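Local coordinates for protein aspartate aminotransferase (Giardia lamblia, PDB 3MEB) that probably catalyses the reversible transfer of the amino group from L-aspartate to 2-oxoglutarate, giving oxaloacetate and L-glutamate, with pyridoxal 5'-phosphate as cofactor, at residues 93-104 with 118-126. Residues are numbered along the deposited sequence; the frame is centred on the assembly and turned at random.
Sequences VAGFPLFLEAAQ and GRIASCQSL. With EDO (1,2-ethanediol), chain H.
The hydroxyl of S122 is held by two groups: Q104 NE2 donates to S122 OG at 2.7 Å, the oxygen lying only 10° out of the amide plane, and H290 ND1 on the neighbouring strand 287-292 bonds the same oxygen. Q104 reaches down from the helix on an extended chain, and its nitrogen also passes I120, with NE2 3.6 Å from CG2. A water accepts from Q104 NE2 and donates to I120 O, so the amide nitrogen is tied directly to the S122 side chain and, through water, to the I120 backbone. Midway, L100 presses its CD2 branch against the strand backbone, 3.7 Å from Q124 N. That same amide is spent on the second direct bond, Q124 N to A94 O at 2.7 Å, made by the turn leading into the helix. With CG anti to the backbone N, Q124 runs out across the F99 side chain at about a right angle, ring and amide planes 58° apart; its CG lies 3.6 Å from F99 CE2, while G95, which has no side chain, lets Q124 OE1 lie 3.4 Å from its CA. Here a helix is laid, at 114° to the strand direction, over one edge of the seven-stranded mixed sheet, of which 120-125 is one of the two outermost strands within the chain: the alpha/beta large domain of class-I, fold-type I aminotransferases.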
loop_
_atom_site.group_PDB
_atom_site.type_symbol
_atom_site.label_atom_id
_atom_site.label_comp_id
_atom_site.label_asym_id
_atom_site.label_seq_id
_atom_site.Cartn_x
_atom_site.Cartn_y
_atom_site.Cartn_z
ATOM N N VAL A 93 10.526 -3.409 7.997
ATOM C CA VAL A 93 9.798 -3.968 6.861
ATOM C C VAL A 93 8.527 -4.806 7.278
ATOM O O VAL A 93 7.524 -4.788 6.563
ATOM C CB VAL A 93 10.746 -4.767 5.909
ATOM C CG1 VAL A 93 11.698 -3.807 5.122
ATOM C CG2 VAL A 93 11.570 -5.770 6.688
ATOM N N ALA A 94 8.580 -5.544 8.390
ATOM C CA ALA A 94 7.437 -6.348 8.858
ATOM C C ALA A 94 6.452 -5.500 9.652
ATOM O O ALA A 94 5.335 -5.903 9.883
ATOM C CB ALA A 94 7.905 -7.537 9.715
ATOM N N GLY A 95 6.868 -4.311 10.049
ATOM C CA GLY A 95 6.033 -3.394 10.830
ATOM C C GLY A 95 6.620 -3.192 12.200
ATOM O O GLY A 95 7.488 -3.961 12.617
ATOM N N PHE A 96 6.165 -2.173 12.920
ATOM C CA PHE A 96 6.656 -1.977 14.296
ATOM C C PHE A 96 6.370 -3.191 15.191
ATOM O O PHE A 96 5.233 -3.639 15.253
ATOM C CB PHE A 96 6.014 -0.753 14.968
ATOM C CG PHE A 96 6.184 0.525 14.202
ATOM C CD1 PHE A 96 7.448 1.005 13.883
ATOM C CD2 PHE A 96 5.066 1.261 13.799
ATOM C CE1 PHE A 96 7.593 2.200 13.116
ATOM C CE2 PHE A 96 5.194 2.436 13.058
ATOM C CZ PHE A 96 6.456 2.914 12.721
ATOM N N PRO A 97 7.362 -3.646 15.964
ATOM C CA PRO A 97 7.090 -4.782 16.869
ATOM C C PRO A 97 5.901 -4.590 17.797
ATOM O O PRO A 97 5.130 -5.513 17.950
ATOM C CB PRO A 97 8.379 -4.902 17.656
ATOM C CG PRO A 97 9.435 -4.463 16.651
ATOM C CD PRO A 97 8.786 -3.288 15.958
ATOM N N LEU A 98 5.744 -3.404 18.403
ATOM C CA LEU A 98 4.542 -3.106 19.222
ATOM C C LEU A 98 3.218 -3.275 18.470
ATOM O O LEU A 98 2.271 -3.774 19.031
ATOM C CB LEU A 98 4.626 -1.703 19.838
ATOM C CG LEU A 98 5.677 -1.487 20.932
ATOM C CD1 LEU A 98 5.791 0.026 21.359
ATOM C CD2 LEU A 98 5.387 -2.378 22.129
ATOM N N PHE A 99 3.160 -2.868 17.206
ATOM C CA PHE A 99 1.986 -3.071 16.370
ATOM C C PHE A 99 1.761 -4.573 16.134
ATOM O O PHE A 99 0.654 -5.096 16.331
ATOM C CB PHE A 99 2.075 -2.316 15.029
ATOM C CG PHE A 99 1.039 -2.759 14.037
ATOM C CD1 PHE A 99 -0.265 -2.296 14.135
ATOM C CD2 PHE A 99 1.348 -3.681 13.047
ATOM C CE1 PHE A 99 -1.234 -2.742 13.286
ATOM C CE2 PHE A 99 0.400 -4.106 12.166
ATOM C CZ PHE A 99 -0.898 -3.656 12.268
ATOM N N LEU A 100 2.819 -5.276 15.761
ATOM C CA LEU A 100 2.697 -6.724 15.492
ATOM C C LEU A 100 2.216 -7.436 16.769
ATOM O O LEU A 100 1.306 -8.282 16.742
ATOM C CB LEU A 100 4.040 -7.281 15.017
ATOM C CG LEU A 100 4.499 -6.763 13.655
ATOM C CD1 LEU A 100 5.910 -7.252 13.344
ATOM C CD2 LEU A 100 3.547 -7.181 12.590
ATOM N N GLU A 101 2.796 -7.060 17.902
ATOM C CA GLU A 101 2.339 -7.609 19.169
ATOM C C GLU A 101 0.870 -7.253 19.408
ATOM O O GLU A 101 0.110 -8.110 19.836
ATOM C CB GLU A 101 3.171 -7.115 20.348
ATOM C CG GLU A 101 2.704 -7.748 21.658
ATOM C CD GLU A 101 3.442 -7.270 22.895
ATOM O OE1 GLU A 101 4.438 -6.483 22.789
ATOM O OE2 GLU A 101 2.974 -7.709 23.969
ATOM N N ALA A 102 0.483 -5.998 19.144
ATOM C CA ALA A 102 -0.912 -5.568 19.319
ATOM C C ALA A 102 -1.815 -6.457 18.429
ATOM O O ALA A 102 -2.833 -6.995 18.885
ATOM C CB ALA A 102 -1.070 -4.049 18.918
ATOM N N ALA A 103 -1.410 -6.632 17.179
ATOM C CA ALA A 103 -2.227 -7.399 16.210
ATOM C C ALA A 103 -2.382 -8.858 16.611
ATOM O O ALA A 103 -3.471 -9.395 16.595
ATOM C CB ALA A 103 -1.675 -7.251 14.792
ATOM N N GLN A 104 -1.297 -9.494 17.002
ATOM C CA GLN A 104 -1.377 -10.855 17.535
ATOM C C GLN A 104 -2.248 -10.972 18.780
ATOM O O GLN A 104 -3.049 -11.889 18.878
ATOM C CB GLN A 104 -0.008 -11.366 17.891
ATOM C CG GLN A 104 0.884 -11.608 16.688
ATOM C CD GLN A 104 2.283 -11.994 17.090
ATOM O OE1 GLN A 104 2.639 -11.881 18.249
ATOM N NE2 GLN A 104 3.084 -12.452 16.130
ATOM N N GLY A 118 6.139 -20.358 19.122
ATOM C CA GLY A 118 6.902 -19.789 18.008
ATOM C C GLY A 118 6.267 -20.014 16.650
ATOM O O GLY A 118 6.951 -19.970 15.635
ATOM N N ARG A 119 4.948 -20.221 16.639
ATOM C CA ARG A 119 4.224 -20.677 15.436
ATOM C C ARG A 119 3.675 -19.545 14.576
ATOM O O ARG A 119 3.268 -19.799 13.453
ATOM C CB ARG A 119 3.082 -21.595 15.845
ATOM C CG ARG A 119 3.551 -22.955 16.324
ATOM C CD ARG A 119 2.484 -23.609 17.133
ATOM N NE ARG A 119 1.264 -23.798 16.368
ATOM C CZ ARG A 119 0.125 -24.228 16.872
ATOM N NH1 ARG A 119 0.025 -24.537 18.159
ATOM N NH2 ARG A 119 -0.911 -24.363 16.077
ATOM N N ILE A 120 3.692 -18.303 15.090
ATOM C CA ILE A 120 3.074 -17.178 14.395
ATOM C C ILE A 120 4.054 -16.288 13.642
ATOM O O ILE A 120 4.974 -15.692 14.247
ATOM C CB ILE A 120 2.270 -16.262 15.330
ATOM C CG1 ILE A 120 1.241 -17.034 16.157
ATOM C CG2 ILE A 120 1.516 -15.196 14.507
ATOM C CD1 ILE A 120 0.575 -16.132 17.317
ATOM N N ALA A 121 3.839 -16.178 12.329
ATOM C CA ALA A 121 4.606 -15.309 11.470
ATOM C C ALA A 121 3.726 -14.115 11.104
ATOM O O ALA A 121 2.707 -14.310 10.462
ATOM C CB ALA A 121 5.023 -16.056 10.236
ATOM N N SER A 122 4.090 -12.900 11.546
ATOM C CA SER A 122 3.223 -11.740 11.397
ATOM C C SER A 122 3.917 -10.694 10.590
ATOM O O SER A 122 5.112 -10.437 10.786
ATOM C CB SER A 122 2.797 -11.167 12.748
ATOM O OG SER A 122 2.214 -12.161 13.599
ATOM N N CYS A 123 3.184 -10.092 9.665
ATOM C CA CYS A 123 3.730 -8.994 8.859
ATOM C C CYS A 123 2.631 -7.977 8.599
ATOM O O CYS A 123 1.566 -8.332 8.082
ATOM C CB CYS A 123 4.281 -9.533 7.525
ATOM S SG CYS A 123 5.009 -8.367 6.378
ATOM N N GLN A 124 2.897 -6.727 8.963
ATOM C CA GLN A 124 2.010 -5.645 8.630
ATOM C C GLN A 124 1.739 -5.610 7.152
ATOM O O GLN A 124 2.636 -5.867 6.326
ATOM C CB GLN A 124 2.607 -4.286 9.027
ATOM C CG GLN A 124 1.636 -3.141 8.882
ATOM C CD GLN A 124 2.173 -1.854 9.472
ATOM O OE1 GLN A 124 2.982 -1.890 10.400
ATOM N NE2 GLN A 124 1.801 -0.726 8.885
ATOM N N SER A 125 0.501 -5.302 6.816
ATOM C CA SER A 125 0.157 -5.097 5.424
ATOM C C SER A 125 -0.858 -3.997 5.269
ATOM O O SER A 125 -1.226 -3.373 6.243
ATOM C CB SER A 125 -0.295 -6.398 4.761
ATOM O OG SER A 125 -0.363 -6.215 3.375
ATOM N N LEU A 126 -1.262 -3.713 4.029
ATOM C CA LEU A 126 -2.145 -2.599 3.756
ATOM C C LEU A 126 -3.615 -2.995 3.980
ATOM O O LEU A 126 -4.363 -3.293 3.038
ATOM C CB LEU A 126 -1.928 -2.099 2.335
ATOM C CG LEU A 126 -0.631 -1.323 2.172
ATOM C CD1 LEU A 126 -0.410 -1.224 0.699
ATOM C CD2 LEU A 126 -0.653 0.073 2.799
HETATM C C1 EDO H . -0.751 -6.433 24.061
HETATM O O1 EDO H . 0.247 -7.429 24.340
HETATM C C2 EDO H . -1.570 -6.185 25.307
HETATM O O2 EDO H . -0.867 -6.794 26.390
HETATM O O HOH W 1 4.805 -4.439 5.832
HETATM O O HOH W 2 5.666 -13.744 16.473
#